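PDB 2QRU: uncharacterized protein from Enterococcus faecalis, which is of unknown function but has an alpha/beta hydrolase fold and is probably a hydrolase. Local coordinates for residues 45-48 against 49-52; 91-95 against 96-100; 111-114 against 115-119; 178-182 against 183-187. All blocks are in the same frame, centred on the assembly; numbering follows the deposited sequence. Where two conformers were deposited one is given.

The four contacts are local ones, spread in series along an alpha/beta hydrolase fold. Contacts 2 and 3 meet directly, with centres about 14 Å apart: Leu100 CD1 lies 3.4 Å from Thr114 OG1, and Phe98 CZ packs against Leu117 CD1. The turn between strand 98-103 and helix 105-119, which carry them, fits a nucleophile elbow, with Ser104 probably in a triad with His249 and Asp221. Contact 1 touches neither; its nearest atoms are about 9 Å from contact 2 and 15 Å from contact 3, although the Leu50 side chain lies near the elbow. Contact 4 is remote, its centre about 36 Å from that of contact 2.

Contact 1: residues 45-48 against 49-52; sequences DLPE and ELKE. With EDO (1,2-ethanediol), chain E; EDO (1,2-ethanediol), chain G.
The carboxylate of Glu48 is approached by Lys51 on its syn side, with NZ 31° out of the carboxylate plane and 3.1 Å from Glu48 OE2 in a salt bridge. The carboxylate of Glu52 meets the same ammonium on its anti side, again well out of plane, with Lys51 NZ 2.6 Å from Glu52 OE2. Glu52 was modelled in two conformers, so this second link may be only partly populated. The shared lysine probably offsets the closeness of the two acids, Glu48 OE2 and Glu52 OE2 being 3.7 Å apart in this conformer. With CG anti to the backbone N (chi1 171°) and a bend at chi2, the Glu48 chain runs alongside Lys51, both pointing the same way. A 1,2-ethanediol, probably from the crystallisation liquor, adds a hydrogen bond from its O2 to Glu48 OE2 at 2.9 Å.

Pro47 is the N-cap residue, and its O accepts Lys51 N at 2.9 Å with a nearly straight N-H (177°). Leu46, just before the N-cap, touches two partners with its two methyls: CD1 reaches Leu50 CD2 at 3.9 Å and CD2 reaches Lys51 CB at 3.8 Å. It crosses both side chains at about a right angle. Glu49 turns its OE2 to Lys256. The start of helix 48-55 packs on Tyr20 of strand 16-20 through Leu46 and Lys51, and on Phe264 and Leu267 of helix 258-272 through Leu50.

Contact 2: residues 91-95 against 96-100; sequences EIIQN and QSFGL
Ile93 and Gln96 close a type I' beta turn through the bond from Gln96 N to Ile93 O, 3.0 Å long. The N-H is fairly straight, but the donor stands above the carbonyl plane, 51° out of it. The tight side of the contact lies here. Ile93 CG2 comes within 3.2 Å of Gln96 O, and that oxygen also lies at the edge of the Phe98 ring, in its plane. The same methyl meets Phe98 CB at 4.2 Å.

The other side is looser and exposed. The Gln96 side chain belongs to it: CB is already 3.2 Å from Ile93 O by the course of the backbone, CG, set beside the backbone N (chi1 -68°), comes equally near, and NE2 makes a weak hydrogen bond to Thr27 O. Gln94, at positive phi after the helix, turns its amide back along the chain, and NE2 donates to Glu91 O over 3.3 Å. The Asn95 side chain leaves the backbone away from 96-100, though CB still lies near Gln96 N; its backbone N is held by Asn89 OD1.

The turn leads helix 74-93 into strand 98-103, which lies in the sheet between strands 28-33 and 127-130. Ile93 packs on Val31 of the former, and the Phe98 ring meets Phe85 of helix 74-93 at about 45°.

Contact 3: residues 111-114 against 115-119; sequences LQLT and KQLQT
Leu117 N donates to Leu113 O over 2.7 Å, the shortest of four successive i to i+4 bonds between the two segments. Gln118 N to Thr114 O follows at 3.0 Å. Lys115 N to Leu111 O and Gln116 N to Gln112 O are longer, the last 3.3 Å. Gln112 O also accepts from a water at 2.8 Å, so this carbonyl has two donors. The water gives its other hydrogen to Gln112 OE1 at 2.7 Å and accepts from Gln116 NE2 at 3.0 Å, so one water links the two side chains, a turn apart, and the carbonyl of Gln112.

These bonds run through helix 105-119, the crossover of the beta-alpha-beta unit that joins strands 98-103 and 127-130. Thr114, buried toward both strands, sets OG1 beside its own backbone N (chi1 -64°), where it bonds Met110 O one turn back. Gln118 NE2 has its partner outside the helix, Thr209 OG1. Thr119 OG1 donates to Gln116 O at 2.6 Å, in the carbonyl plane. On the apolar flank the Leu113 and Leu117 side chains cross obliquely, Leu113 CD1 lying 3.7 Å from Leu117 CG, and both face helix 74-93 through Leu81 and Phe85.

Contact 4: residues 178-182 against 183-187; sequences YSIQQ and ALLPH
Leu184 swings back toward the helix it follows, placing CD1 4.2 Å from Tyr178 CE2, in an oblique approach to the ring, and 3.9 Å from Gln182 CB. Gln182 itself lies over the tyrosine: its CG is centred above one face, 3.5 Å from the ring plane. Tyr178 reaches this position with CG anti to its backbone N, while Gln182 CG stands beside its own backbone N (chi1 -64°), which puts it over the ring. A second pair forms on another side of the turn. Ile180 and Leu185 lie side by side and point the same way, with Ile180 CG1 4.1 Å from Leu185 CD2.

The backbone that brings these side chains together is a Schellman motif ending helix 173-181. Leu184 N donates to Ser179 O at 2.7 Å, and Ala183 N donates to Ile180 O at 3.1 Å, the latter donor standing 67° out of the carbonyl plane. Ala183 has the positive phi (62°) that the motif requires, and the chain then starts helix 185-189. Both helices belong to the long connection between strands 127-130 and 213-218.

Ser179 faces the first residue of helix 185-189: its OG comes to 3.3 Å from Leu185 CD1, a close packing contact, while its hydrogen bond goes to Tyr176 O within the helix. Leu185 also touches Arg143, and Ile180 touches Leu145, both in loops. The Gln181 amide bonds backbone atoms of the same connection, Ile150 N and Gln148 O.

Contact 1: residues 45-48 against 49-52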
loop_
_atom_site.group_PDB
_atom_site.type_symbol
_atom_site.label_atom_id
_atom_site.label_comp_id
_atom_site.label_asym_id
_atom_site.label_seq_id
_atom_site.Cartn_x
_atom_site.Cartn_y
_atom_site.Cartn_z
ATOM N N ASP A 45 2.213 3.810 -10.103
ATOM C CA ASP A 45 3.016 4.774 -9.327
ATOM C C ASP A 45 4.335 4.165 -8.857
ATOM O O ASP A 45 5.152 4.853 -8.252
ATOM C CB ASP A 45 2.253 5.427 -8.152
ATOM C CG ASP A 45 2.047 4.486 -6.963
ATOM O OD1 ASP A 45 2.693 3.413 -6.890
ATOM O OD2 ASP A 45 1.266 4.855 -6.059
ATOM N N LEU A 46 4.529 2.874 -9.127
ATOM C CA LEU A 46 5.703 2.155 -8.611
ATOM C C LEU A 46 6.972 2.786 -9.193
ATOM O O LEU A 46 7.162 2.798 -10.424
ATOM C CB LEU A 46 5.620 0.687 -8.983
ATOM C CG LEU A 46 6.862 -0.176 -8.690
ATOM C CD1 LEU A 46 7.232 -0.197 -7.191
ATOM C CD2 LEU A 46 6.638 -1.580 -9.215
ATOM N N PRO A 47 7.826 3.376 -8.329
ATOM C CA PRO A 47 9.065 3.952 -8.864
ATOM C C PRO A 47 10.006 2.919 -9.495
ATOM O O PRO A 47 10.150 1.795 -8.967
ATOM C CB PRO A 47 9.739 4.557 -7.632
ATOM C CG PRO A 47 8.595 4.849 -6.695
ATOM C CD PRO A 47 7.686 3.640 -6.880
ATOM N N GLU A 48 10.628 3.334 -10.607
ATOM C CA GLU A 48 11.589 2.507 -11.320
ATOM C C GLU A 48 12.630 1.943 -10.332
ATOM O O GLU A 48 12.996 0.752 -10.391
ATOM C CB GLU A 48 12.276 3.335 -12.420
ATOM C CG GLU A 48 13.461 2.640 -13.084
ATOM C CD GLU A 48 13.083 1.374 -13.850
ATOM O OE1 GLU A 48 11.917 1.256 -14.287
ATOM O OE2 GLU A 48 13.977 0.505 -14.041
ATOM N N GLU A 49 13.097 2.791 -9.419
ATOM C CA GLU A 49 14.191 2.419 -8.519
ATOM C C GLU A 49 13.753 1.346 -7.531
ATOM O O GLU A 49 14.561 0.454 -7.159
ATOM C CB GLU A 49 14.732 3.623 -7.753
ATOM C CG GLU A 49 15.436 4.652 -8.588
ATOM C CD GLU A 49 14.492 5.607 -9.298
ATOM O OE1 GLU A 49 13.252 5.470 -9.193
ATOM O OE2 GLU A 49 15.012 6.488 -10.002
ATOM N N LEU A 50 12.494 1.437 -7.085
ATOM C CA LEU A 50 11.981 0.445 -6.143
ATOM C C LEU A 50 11.726 -0.871 -6.873
ATOM O O LEU A 50 12.066 -1.962 -6.379
ATOM C CB LEU A 50 10.718 0.959 -5.443
ATOM C CG LEU A 50 10.072 0.022 -4.417
ATOM C CD1 LEU A 50 11.084 -0.420 -3.315
ATOM C CD2 LEU A 50 8.860 0.746 -3.830
ATOM N N LYS A 51 11.144 -0.776 -8.071
ATOM C CA LYS A 51 10.963 -1.964 -8.907
ATOM C C LYS A 51 12.322 -2.687 -9.097
ATOM O O LYS A 51 12.427 -3.908 -8.923
ATOM C CB LYS A 51 10.337 -1.570 -10.265
ATOM C CG LYS A 51 10.060 -2.738 -11.210
ATOM C CD LYS A 51 11.240 -3.018 -12.120
ATOM C CE LYS A 51 11.423 -1.864 -13.095
ATOM N NZ LYS A 51 12.448 -2.144 -14.124
ATOM N N GLU A 52 13.371 -1.925 -9.372
ATOM C CA GLU A 52 14.692 -2.526 -9.581
ATOM C C GLU A 52 15.272 -3.151 -8.311
ATOM O O GLU A 52 15.900 -4.224 -8.364
ATOM C CB GLU A 52 15.635 -1.508 -10.190
ATOM C CG GLU A 52 15.267 -1.180 -11.639
ATOM C CD GLU A 52 15.660 -2.274 -12.610
ATOM O OE1 GLU A 52 16.869 -2.431 -12.864
ATOM O OE2 GLU A 52 14.759 -2.965 -13.128
HETATM C C1 EDO E . 17.862 1.488 -10.916
HETATM O O1 EDO E . 17.896 2.126 -9.635
HETATM C C2 EDO E . 16.771 2.099 -11.789
HETATM O O2 EDO E . 16.597 1.284 -12.966
HETATM C C1 EDO G . 0.503 8.149 -6.293
HETATM O O1 EDO G . 1.054 7.863 -4.991
HETATM C C2 EDO G . -0.852 7.422 -6.353
HETATM O O2 EDO G . -0.851 6.164 -7.036
#

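Contact 2: residues 91-95 against 96-100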
loop_
_atom_site.group_PDB
_atom_site.type_symbol
_atom_site.label_atom_id
_atom_site.label_comp_id
_atom_site.label_asym_id
_atom_site.label_seq_id
_atom_site.Cartn_x
_atom_site.Cartn_y
_atom_site.Cartn_z
ATOM N N GLU A 91 -2.839 -18.145 -10.462
ATOM C CA GLU A 91 -2.426 -17.963 -11.834
ATOM C C GLU A 91 -0.914 -17.783 -11.975
ATOM O O GLU A 91 -0.289 -18.342 -12.889
ATOM C CB GLU A 91 -3.177 -16.763 -12.420
ATOM C CG GLU A 91 -2.876 -16.469 -13.859
ATOM C CD GLU A 91 -3.243 -17.627 -14.787
ATOM O OE1 GLU A 91 -4.144 -18.424 -14.433
ATOM O OE2 GLU A 91 -2.626 -17.730 -15.863
ATOM N N ILE A 92 -0.337 -17.006 -11.061
ATOM C CA ILE A 92 1.054 -16.551 -11.204
ATOM C C ILE A 92 1.987 -17.050 -10.093
ATOM O O ILE A 92 2.974 -17.743 -10.374
ATOM C CB ILE A 92 1.121 -15.015 -11.345
ATOM C CG1 ILE A 92 0.373 -14.560 -12.601
ATOM C CG2 ILE A 92 2.590 -14.523 -11.353
ATOM C CD1 ILE A 92 0.153 -13.074 -12.671
ATOM N N ILE A 93 1.700 -16.700 -8.829
ATOM C CA ILE A 93 2.619 -17.061 -7.749
ATOM C C ILE A 93 2.693 -18.576 -7.577
ATOM O O ILE A 93 3.767 -19.132 -7.307
ATOM C CB ILE A 93 2.264 -16.363 -6.385
ATOM C CG1 ILE A 93 2.204 -14.842 -6.569
ATOM C CG2 ILE A 93 3.269 -16.760 -5.320
ATOM C CD1 ILE A 93 1.564 -14.051 -5.378
ATOM N N GLN A 94 1.546 -19.233 -7.753
ATOM C CA GLN A 94 1.429 -20.699 -7.691
ATOM C C GLN A 94 2.106 -21.312 -6.466
ATOM O O GLN A 94 2.851 -22.293 -6.575
ATOM C CB GLN A 94 1.925 -21.359 -8.986
ATOM C CG GLN A 94 1.227 -20.879 -10.230
ATOM C CD GLN A 94 1.793 -21.537 -11.478
ATOM O OE1 GLN A 94 2.207 -22.691 -11.441
ATOM N NE2 GLN A 94 1.829 -20.801 -12.580
ATOM N N ASN A 95 1.832 -20.707 -5.308
ATOM C CA ASN A 95 2.325 -21.165 -4.004
ATOM C C ASN A 95 3.829 -21.052 -3.802
ATOM O O ASN A 95 4.356 -21.612 -2.845
ATOM C CB ASN A 95 1.822 -22.588 -3.686
ATOM C CG ASN A 95 0.312 -22.662 -3.631
ATOM O OD1 ASN A 95 -0.326 -21.972 -2.825
ATOM N ND2 ASN A 95 -0.271 -23.490 -4.488
ATOM N N GLN A 96 4.517 -20.317 -4.680
ATOM C CA GLN A 96 5.939 -19.993 -4.490
ATOM C C GLN A 96 6.075 -18.903 -3.413
ATOM O O GLN A 96 5.092 -18.248 -3.079
ATOM C CB GLN A 96 6.553 -19.472 -5.782
ATOM C CG GLN A 96 6.667 -20.534 -6.881
ATOM C CD GLN A 96 7.888 -21.399 -6.703
ATOM O OE1 GLN A 96 7.790 -22.628 -6.669
ATOM N NE2 GLN A 96 9.050 -20.767 -6.584
ATOM N N SER A 97 7.284 -18.730 -2.883
ATOM C CA SER A 97 7.524 -17.706 -1.875
ATOM C C SER A 97 7.192 -16.332 -2.429
ATOM O O SER A 97 7.417 -16.039 -3.607
ATOM C CB SER A 97 8.976 -17.716 -1.396
ATOM O OG SER A 97 9.267 -18.916 -0.706
ATOM N N PHE A 98 6.652 -15.481 -1.563
ATOM C CA PHE A 98 6.378 -14.113 -1.969
ATOM C C PHE A 98 6.466 -13.191 -0.774
ATOM O O PHE A 98 6.230 -13.609 0.371
ATOM C CB PHE A 98 4.973 -13.993 -2.597
ATOM C CG PHE A 98 3.845 -14.204 -1.592
ATOM C CD1 PHE A 98 3.427 -15.490 -1.242
ATOM C CD2 PHE A 98 3.269 -13.117 -0.949
ATOM C CE1 PHE A 98 2.421 -15.678 -0.293
ATOM C CE2 PHE A 98 2.272 -13.304 0.014
ATOM C CZ PHE A 98 1.860 -14.582 0.339
ATOM N N GLY A 99 6.820 -11.945 -1.042
ATOM C CA GLY A 99 6.728 -10.878 -0.050
ATOM C C GLY A 99 5.682 -9.870 -0.470
ATOM O O GLY A 99 5.165 -9.933 -1.598
ATOM N N LEU A 100 5.378 -8.930 0.412
ATOM C CA LEU A 100 4.435 -7.863 0.046
ATOM C C LEU A 100 5.154 -6.531 0.231
ATOM O O LEU A 100 6.019 -6.387 1.109
ATOM C CB LEU A 100 3.197 -7.869 0.923
ATOM C CG LEU A 100 2.355 -9.156 0.883
ATOM C CD1 LEU A 100 1.231 -9.075 1.960
ATOM C CD2 LEU A 100 1.771 -9.426 -0.503
#

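Contact 3: residues 111-114 against 115-119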
loop_
_atom_site.group_PDB
_atom_site.type_symbol
_atom_site.label_atom_id
_atom_site.label_comp_id
_atom_site.label_asym_id
_atom_site.label_seq_id
_atom_site.Cartn_x
_atom_site.Cartn_y
_atom_site.Cartn_z
ATOM N N LEU A 111 -0.964 -4.931 5.307
ATOM C CA LEU A 111 -1.032 -5.481 6.661
ATOM C C LEU A 111 -2.376 -6.176 6.917
ATOM O O LEU A 111 -2.431 -7.275 7.497
ATOM C CB LEU A 111 -0.736 -4.396 7.693
ATOM C CG LEU A 111 0.718 -3.892 7.613
ATOM C CD1 LEU A 111 0.863 -2.570 8.412
ATOM C CD2 LEU A 111 1.699 -4.949 8.124
ATOM N N GLN A 112 -3.466 -5.563 6.428
ATOM C CA GLN A 112 -4.771 -6.186 6.531
ATOM C C GLN A 112 -4.794 -7.489 5.714
ATOM O O GLN A 112 -5.268 -8.500 6.203
ATOM C CB GLN A 112 -5.882 -5.244 6.049
ATOM C CG GLN A 112 -6.131 -4.068 7.002
ATOM C CD GLN A 112 -6.871 -4.489 8.279
ATOM O OE1 GLN A 112 -7.409 -5.589 8.368
ATOM N NE2 GLN A 112 -6.863 -3.606 9.282
ATOM N N LEU A 113 -4.243 -7.461 4.514
ATOM C CA LEU A 113 -4.216 -8.674 3.657
ATOM C C LEU A 113 -3.444 -9.781 4.380
ATOM O O LEU A 113 -3.873 -10.948 4.429
ATOM C CB LEU A 113 -3.533 -8.323 2.332
ATOM C CG LEU A 113 -3.311 -9.496 1.365
ATOM C CD1 LEU A 113 -4.627 -10.209 1.009
ATOM C CD2 LEU A 113 -2.642 -8.970 0.115
ATOM N N THR A 114 -2.309 -9.404 4.974
ATOM C CA THR A 114 -1.482 -10.383 5.684
ATOM C C THR A 114 -2.286 -11.158 6.731
ATOM O O THR A 114 -2.244 -12.375 6.777
ATOM C CB THR A 114 -0.244 -9.717 6.304
ATOM O OG1 THR A 114 0.561 -9.203 5.244
ATOM C CG2 THR A 114 0.579 -10.772 7.075
ATOM N N LYS A 115 -3.039 -10.433 7.546
ATOM C CA LYS A 115 -3.889 -11.082 8.549
ATOM C C LYS A 115 -4.833 -12.108 7.898
ATOM O O LYS A 115 -4.987 -13.265 8.369
ATOM C CB LYS A 115 -4.664 -10.016 9.295
ATOM C CG LYS A 115 -5.629 -10.612 10.354
ATOM C CD LYS A 115 -6.525 -9.502 10.882
ATOM C CE LYS A 115 -7.550 -10.037 11.850
ATOM N NZ LYS A 115 -6.911 -10.775 12.979
ATOM N N GLN A 116 -5.469 -11.692 6.805
ATOM C CA GLN A 116 -6.399 -12.591 6.096
ATOM C C GLN A 116 -5.711 -13.793 5.469
ATOM O O GLN A 116 -6.253 -14.912 5.521
ATOM C CB GLN A 116 -7.201 -11.828 5.054
ATOM C CG GLN A 116 -8.131 -10.853 5.679
ATOM C CD GLN A 116 -8.964 -11.502 6.798
ATOM O OE1 GLN A 116 -9.574 -12.564 6.606
ATOM N NE2 GLN A 116 -8.984 -10.862 7.970
ATOM N N LEU A 117 -4.543 -13.564 4.875
ATOM C CA LEU A 117 -3.724 -14.637 4.274
ATOM C C LEU A 117 -3.258 -15.707 5.275
ATOM O O LEU A 117 -3.233 -16.903 4.944
ATOM C CB LEU A 117 -2.546 -14.083 3.479
ATOM C CG LEU A 117 -2.900 -13.240 2.250
ATOM C CD1 LEU A 117 -1.621 -12.845 1.503
ATOM C CD2 LEU A 117 -3.871 -13.975 1.309
ATOM N N GLN A 118 -2.926 -15.294 6.503
ATOM C CA GLN A 118 -2.634 -16.272 7.561
ATOM C C GLN A 118 -3.738 -17.305 7.706
ATOM O O GLN A 118 -3.459 -18.478 7.961
ATOM C CB GLN A 118 -2.387 -15.579 8.911
ATOM C CG GLN A 118 -1.052 -14.870 8.979
ATOM C CD GLN A 118 -0.886 -14.004 10.228
ATOM O OE1 GLN A 118 -1.743 -13.197 10.550
ATOM N NE2 GLN A 118 0.237 -14.139 10.891
ATOM N N THR A 119 -4.995 -16.896 7.530
ATOM C CA THR A 119 -6.122 -17.800 7.703
ATOM C C THR A 119 -6.276 -18.792 6.546
ATOM O O THR A 119 -6.907 -19.845 6.683
ATOM C CB THR A 119 -7.476 -17.054 7.879
ATOM O OG1 THR A 119 -7.941 -16.586 6.606
ATOM C CG2 THR A 119 -7.347 -15.892 8.857
HETATM O O HOH W 1 -7.609 -8.187 7.723
#

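Contact 4: residues 178-182 against 183-187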
loop_
_atom_site.group_PDB
_atom_site.type_symbol
_atom_site.label_atom_id
_atom_site.label_comp_id
_atom_site.label_asym_id
_atom_site.label_seq_id
_atom_site.Cartn_x
_atom_site.Cartn_y
_atom_site.Cartn_z
ATOM N N TYR A 178 -10.397 16.849 -1.202
ATOM C CA TYR A 178 -11.711 17.406 -0.915
ATOM C C TYR A 178 -12.352 16.702 0.292
ATOM O O TYR A 178 -12.827 17.364 1.218
ATOM C CB TYR A 178 -12.614 17.295 -2.152
ATOM C CG TYR A 178 -14.015 17.846 -1.956
ATOM C CD1 TYR A 178 -14.259 19.216 -2.039
ATOM C CD2 TYR A 178 -15.093 16.997 -1.705
ATOM C CE1 TYR A 178 -15.542 19.734 -1.870
ATOM C CE2 TYR A 178 -16.390 17.508 -1.530
ATOM C CZ TYR A 178 -16.601 18.874 -1.616
ATOM O OH TYR A 178 -17.867 19.389 -1.453
ATOM N N SER A 179 -12.339 15.366 0.295
ATOM C CA SER A 179 -13.005 14.621 1.361
ATOM C C SER A 179 -12.338 14.912 2.704
ATOM O O SER A 179 -13.026 15.047 3.714
ATOM C CB SER A 179 -13.081 13.118 1.069
ATOM O OG SER A 179 -11.816 12.470 1.160
ATOM N N ILE A 180 -11.015 15.056 2.695
ATOM C CA ILE A 180 -10.277 15.436 3.899
ATOM C C ILE A 180 -10.699 16.822 4.387
ATOM O O ILE A 180 -11.079 16.988 5.558
ATOM C CB ILE A 180 -8.746 15.385 3.683
ATOM C CG1 ILE A 180 -8.295 13.933 3.473
ATOM C CG2 ILE A 180 -8.010 16.022 4.882
ATOM C CD1 ILE A 180 -6.831 13.763 3.050
ATOM N N GLN A 181 -10.657 17.809 3.488
ATOM C CA GLN A 181 -10.988 19.193 3.839
ATOM C C GLN A 181 -12.427 19.331 4.328
ATOM O O GLN A 181 -12.724 20.195 5.151
ATOM C CB GLN A 181 -10.759 20.132 2.652
ATOM C CG GLN A 181 -9.300 20.212 2.186
ATOM C CD GLN A 181 -9.103 21.161 1.013
ATOM O OE1 GLN A 181 -10.061 21.566 0.346
ATOM N NE2 GLN A 181 -7.852 21.530 0.762
ATOM N N GLN A 182 -13.307 18.468 3.820
ATOM C CA GLN A 182 -14.742 18.547 4.103
ATOM C C GLN A 182 -15.180 17.584 5.209
ATOM O O GLN A 182 -16.372 17.464 5.487
ATOM C CB GLN A 182 -15.552 18.270 2.833
ATOM C CG GLN A 182 -15.369 19.292 1.732
ATOM C CD GLN A 182 -15.889 20.660 2.116
ATOM O OE1 GLN A 182 -16.940 20.789 2.745
ATOM N NE2 GLN A 182 -15.154 21.696 1.731
ATOM N N ALA A 183 -14.215 16.905 5.829
ATOM C CA ALA A 183 -14.476 15.939 6.905
ATOM C C ALA A 183 -15.342 14.746 6.449
ATOM O O ALA A 183 -16.124 14.197 7.226
ATOM C CB ALA A 183 -15.096 16.652 8.138
ATOM N N LEU A 184 -15.183 14.338 5.191
ATOM C CA LEU A 184 -16.017 13.281 4.606
ATOM C C LEU A 184 -15.258 11.963 4.420
ATOM O O LEU A 184 -15.812 10.965 3.943
ATOM C CB LEU A 184 -16.570 13.727 3.252
ATOM C CG LEU A 184 -17.619 14.838 3.209
ATOM C CD1 LEU A 184 -17.819 15.293 1.774
ATOM C CD2 LEU A 184 -18.928 14.364 3.809
ATOM N N LEU A 185 -13.979 11.950 4.775
ATOM C CA LEU A 185 -13.195 10.767 4.492
ATOM C C LEU A 185 -13.790 9.504 5.136
ATOM O O LEU A 185 -13.944 8.493 4.456
ATOM C CB LEU A 185 -11.711 10.965 4.847
ATOM C CG LEU A 185 -10.782 9.899 4.285
ATOM C CD1 LEU A 185 -10.939 9.758 2.776
ATOM C CD2 LEU A 185 -9.303 10.166 4.697
ATOM N N PRO A 186 -14.139 9.555 6.444
ATOM C CA PRO A 186 -14.769 8.358 7.000
ATOM C C PRO A 186 -16.028 7.945 6.246
ATOM O O PRO A 186 -16.232 6.758 6.008
ATOM C CB PRO A 186 -15.080 8.768 8.450
ATOM C CG PRO A 186 -14.010 9.787 8.748
ATOM C CD PRO A 186 -13.967 10.594 7.479
ATOM N N HIS A 187 -16.847 8.917 5.852
ATOM C CA HIS A 187 -18.083 8.618 5.133
ATOM C C HIS A 187 -17.741 7.972 3.784
ATOM O O HIS A 187 -18.368 6.981 3.389
ATOM C CB HIS A 187 -18.939 9.871 4.940
ATOM C CG HIS A 187 -20.236 9.601 4.245
ATOM N ND1 HIS A 187 -21.310 9.016 4.881
ATOM C CD2 HIS A 187 -20.621 9.802 2.962
ATOM C CE1 HIS A 187 -22.309 8.885 4.021
ATOM N NE2 HIS A 187 -21.915 9.352 2.850
#